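Local coordinates for beta-N-acetylglucosaminidase Nag2 (Vibrio harveyi, PDB 6EZS) that acts as an exo-beta-N-acetylglucosaminidase of glycoside hydrolase family 20, removing terminal non-reducing N-acetylglucosamine from beta-linked chains, at the 2-acetamido-2-deoxy-beta-D-glucopyranose site. Coordinates in Å, arbitrary orientation; residue numbers count along the deposited sequence, not the author numbering.

The 2-acetamido-2-deoxy-beta-D-glucopyranose site. Residues 274, 373, 398, 437, 487, 505, 530, 532-533, 546, 582, 584. With NAG (2-acetamido-2-deoxy-beta-D-glucopyranose), chain B.
Two side chains grip O4, the 4-hydroxyl of the bound N-acetylglucosamine. O4 donates to the syn lone pair of Glu584 OE2 at 2.6 Å and accepts from Arg274 NH1 at 3.0 Å, with O4 tilted out of the guanidinium plane. Arg274 meets the sugar end-on: its NH2 points almost straight (166° at H) at the 3-hydroxyl O3, in that plane. Arginine's two terminal nitrogens suit neighbouring hydroxyls. Glu584, over one guanidinium face and salt-bridged to it, probably helps to hold the guanidinium and to keep the carboxylate ionised. Holding O4, the hydroxyl at the non-reducing end, would leave little room for a further sugar, in keeping with exo action. O6 donates to the syn lone pair of Asp532 OD2 at 2.6 Å; carboxylates suit both hydroxyls as strong acceptors. Trp546 CG takes the crowded position between backbone N and carbonyl carbon (chi1 70°), turning NE1 to O6 in a nearly linear bond (174° at H), with O6 in the indole plane. Trp582 lays its broad face under the pyranose, a CH-pi platform for C3 and C5. Its NE1 sits 3.4 Å above the centre of the Tyr530 ring, whose OH hydrogen-bonds the anomeric O1. The acetamido methyl C8 lies over the Trp487 face in a CH-pi contact and touches Trp505 CZ3; aromatic walls suit this apolar tip. A water held by Gln398 NE2 binds carbonyl O7. Asp437 and Glu438, the predicted proton donor, match the family's Asp-Glu pair, whose aspartate normally orients the acetamido group. Here Asp437 OD2 lies 3.2 Å from O7, which would need a proton between them, and does not reach N2; Glu438 stands about 12 Å from the site centre, so this model does not show it at the sugar. Loops mostly line the pocket, in the TIM-type barrel of the GH20 catalytic domain; Trp487 ends strand 483-487.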
loop_
_atom_site.group_PDB
_atom_site.type_symbol
_atom_site.label_atom_id
_atom_site.label_comp_id
_atom_site.label_asym_id
_atom_site.label_seq_id
_atom_site.Cartn_x
_atom_site.Cartn_y
_atom_site.Cartn_z
ATOM N N ARG A 274 -4.431 -7.735 -2.308
ATOM C CA ARG A 274 -4.297 -8.709 -1.210
ATOM C C ARG A 274 -5.540 -8.756 -0.343
ATOM O O ARG A 274 -5.992 -9.821 0.038
ATOM C CB ARG A 274 -3.076 -8.405 -0.346
ATOM C CG ARG A 274 -1.763 -8.926 -0.904
ATOM C CD ARG A 274 -1.614 -8.740 -2.415
ATOM N NE ARG A 274 -0.354 -9.310 -2.904
ATOM C CZ ARG A 274 0.843 -8.748 -2.781
ATOM N NH1 ARG A 274 0.977 -7.540 -2.206
ATOM N NH2 ARG A 274 1.911 -9.393 -3.248
ATOM N N HIS A 373 3.023 -11.709 -11.207
ATOM C CA HIS A 373 1.927 -11.373 -10.297
ATOM C C HIS A 373 0.541 -11.386 -10.975
ATOM O O HIS A 373 -0.316 -10.556 -10.685
ATOM C CB HIS A 373 2.187 -10.029 -9.597
ATOM C CG HIS A 373 3.287 -10.077 -8.589
ATOM N ND1 HIS A 373 3.052 -10.236 -7.240
ATOM C CD2 HIS A 373 4.629 -9.973 -8.728
ATOM C CE1 HIS A 373 4.202 -10.216 -6.592
ATOM N NE2 HIS A 373 5.175 -10.062 -7.473
ATOM N N GLN A 398 6.338 -15.482 -3.788
ATOM C CA GLN A 398 5.127 -15.637 -2.965
ATOM C C GLN A 398 4.548 -17.062 -3.011
ATOM O O GLN A 398 3.385 -17.253 -2.721
ATOM C CB GLN A 398 4.062 -14.608 -3.390
ATOM C CG GLN A 398 4.358 -13.154 -3.006
ATOM C CD GLN A 398 5.416 -12.449 -3.879
ATOM O OE1 GLN A 398 5.722 -12.873 -5.003
ATOM N NE2 GLN A 398 5.981 -11.355 -3.349
ATOM N N ASP A 437 7.590 -6.673 -12.474
ATOM C CA ASP A 437 8.300 -7.428 -11.453
ATOM C C ASP A 437 9.162 -8.486 -12.134
ATOM O O ASP A 437 8.798 -9.013 -13.200
ATOM C CB ASP A 437 7.331 -8.155 -10.507
ATOM C CG ASP A 437 6.432 -7.210 -9.730
ATOM O OD1 ASP A 437 5.440 -6.716 -10.327
ATOM O OD2 ASP A 437 6.706 -6.985 -8.522
ATOM N N TRP A 487 8.293 -1.057 -11.726
ATOM C CA TRP A 487 9.170 -1.305 -10.584
ATOM C C TRP A 487 10.585 -1.509 -11.094
ATOM O O TRP A 487 10.793 -1.903 -12.235
ATOM C CB TRP A 487 8.747 -2.536 -9.810
ATOM C CG TRP A 487 7.381 -2.483 -9.187
ATOM C CD1 TRP A 487 6.336 -3.336 -9.444
ATOM C CD2 TRP A 487 6.908 -1.566 -8.189
ATOM N NE1 TRP A 487 5.245 -2.993 -8.690
ATOM C CE2 TRP A 487 5.562 -1.912 -7.909
ATOM C CE3 TRP A 487 7.491 -0.476 -7.502
ATOM C CZ2 TRP A 487 4.789 -1.222 -6.983
ATOM C CZ3 TRP A 487 6.715 0.236 -6.590
ATOM C CH2 TRP A 487 5.373 -0.144 -6.340
ATOM N N TRP A 505 12.925 0.575 -5.048
ATOM C CA TRP A 505 12.836 0.204 -3.617
ATOM C C TRP A 505 14.102 -0.371 -2.990
ATOM O O TRP A 505 14.155 -0.521 -1.783
ATOM C CB TRP A 505 11.681 -0.761 -3.374
ATOM C CG TRP A 505 11.975 -2.175 -3.701
ATOM C CD1 TRP A 505 12.792 -3.043 -3.014
ATOM C CD2 TRP A 505 11.427 -2.914 -4.785
ATOM N NE1 TRP A 505 12.799 -4.268 -3.632
ATOM C CE2 TRP A 505 11.964 -4.217 -4.716
ATOM C CE3 TRP A 505 10.547 -2.602 -5.815
ATOM C CZ2 TRP A 505 11.637 -5.191 -5.622
ATOM C CZ3 TRP A 505 10.232 -3.566 -6.703
ATOM C CH2 TRP A 505 10.773 -4.848 -6.612
ATOM N N TYR A 530 8.011 1.336 3.725
ATOM C CA TYR A 530 7.008 0.262 3.763
ATOM C C TYR A 530 6.265 0.258 5.089
ATOM O O TYR A 530 6.765 -0.224 6.099
ATOM C CB TYR A 530 7.656 -1.100 3.523
ATOM C CG TYR A 530 7.945 -1.468 2.074
ATOM C CD1 TYR A 530 8.085 -0.507 1.083
ATOM C CD2 TYR A 530 8.108 -2.796 1.712
ATOM C CE1 TYR A 530 8.365 -0.862 -0.213
ATOM C CE2 TYR A 530 8.412 -3.156 0.432
ATOM C CZ TYR A 530 8.537 -2.187 -0.531
ATOM O OH TYR A 530 8.818 -2.557 -1.824
ATOM N N ASP A 532 3.766 -1.506 5.912
ATOM C CA ASP A 532 3.408 -2.855 6.384
ATOM C C ASP A 532 4.368 -3.395 7.429
ATOM O O ASP A 532 4.048 -4.364 8.133
ATOM C CB ASP A 532 3.198 -3.886 5.239
ATOM C CG ASP A 532 4.406 -4.043 4.316
ATOM O OD1 ASP A 532 5.020 -3.023 3.934
ATOM O OD2 ASP A 532 4.715 -5.192 3.934
ATOM N N MET A 533 5.527 -2.753 7.552
ATOM C CA MET A 533 6.490 -3.141 8.549
ATOM C C MET A 533 6.048 -2.762 9.965
ATOM O O MET A 533 5.461 -1.698 10.176
ATOM C CB MET A 533 7.837 -2.495 8.264
ATOM C CG MET A 533 8.455 -2.900 6.947
ATOM S SD MET A 533 8.849 -4.655 6.918
ATOM C CE MET A 533 8.083 -4.998 5.332
ATOM N N TRP A 546 10.435 -8.249 7.393
ATOM C CA TRP A 546 11.493 -8.826 6.541
ATOM C C TRP A 546 12.514 -7.768 6.140
ATOM O O TRP A 546 13.695 -8.048 6.100
ATOM C CB TRP A 546 10.914 -9.559 5.325
ATOM C CG TRP A 546 10.298 -8.671 4.315
ATOM C CD1 TRP A 546 8.986 -8.278 4.248
ATOM C CD2 TRP A 546 10.964 -8.034 3.218
ATOM N NE1 TRP A 546 8.796 -7.438 3.174
ATOM C CE2 TRP A 546 9.993 -7.266 2.528
ATOM C CE3 TRP A 546 12.294 -8.013 2.765
ATOM C CZ2 TRP A 546 10.311 -6.506 1.393
ATOM C CZ3 TRP A 546 12.613 -7.247 1.642
ATOM C CH2 TRP A 546 11.620 -6.512 0.964
ATOM N N TRP A 582 1.419 -2.539 1.929
ATOM C CA TRP A 582 1.142 -3.870 1.406
ATOM C C TRP A 582 0.204 -4.541 2.398
ATOM O O TRP A 582 0.358 -4.383 3.607
ATOM C CB TRP A 582 2.444 -4.629 1.215
ATOM C CG TRP A 582 3.363 -3.900 0.309
ATOM C CD1 TRP A 582 4.442 -3.131 0.659
ATOM C CD2 TRP A 582 3.268 -3.821 -1.120
ATOM N NE1 TRP A 582 5.038 -2.613 -0.465
ATOM C CE2 TRP A 582 4.337 -3.018 -1.568
ATOM C CE3 TRP A 582 2.385 -4.360 -2.066
ATOM C CZ2 TRP A 582 4.543 -2.740 -2.912
ATOM C CZ3 TRP A 582 2.605 -4.098 -3.404
ATOM C CH2 TRP A 582 3.670 -3.299 -3.815
ATOM N N GLU A 584 -1.069 -7.849 2.942
ATOM C CA GLU A 584 -1.099 -9.296 3.256
ATOM C C GLU A 584 -1.801 -9.608 4.580
ATOM O O GLU A 584 -2.497 -10.602 4.678
ATOM C CB GLU A 584 0.310 -9.898 3.352
ATOM C CG GLU A 584 0.997 -10.188 2.036
ATOM C CD GLU A 584 1.699 -8.990 1.456
ATOM O OE1 GLU A 584 1.399 -7.842 1.862
ATOM O OE2 GLU A 584 2.554 -9.204 0.578
HETATM C C1 NAG B . 7.347 -5.757 -1.641
HETATM C C2 NAG B . 6.626 -6.489 -2.801
HETATM C C3 NAG B . 5.171 -6.858 -2.506
HETATM C C4 NAG B . 4.989 -7.431 -1.118
HETATM C C5 NAG B . 5.827 -6.658 -0.110
HETATM C C6 NAG B . 5.776 -7.263 1.292
HETATM C C7 NAG B . 7.078 -5.867 -5.180
HETATM C C8 NAG B . 6.872 -4.750 -6.160
HETATM N N2 NAG B . 6.616 -5.575 -3.968
HETATM O O1 NAG B . 8.735 -5.585 -1.884
HETATM O O3 NAG B . 4.714 -7.823 -3.448
HETATM O O4 NAG B . 3.595 -7.342 -0.824
HETATM O O5 NAG B . 7.166 -6.676 -0.585
HETATM O O6 NAG B . 6.262 -6.288 2.219
HETATM O O7 NAG B . 7.602 -6.930 -5.492
HETATM O O HOH W 1 7.019 -9.618 -4.983
#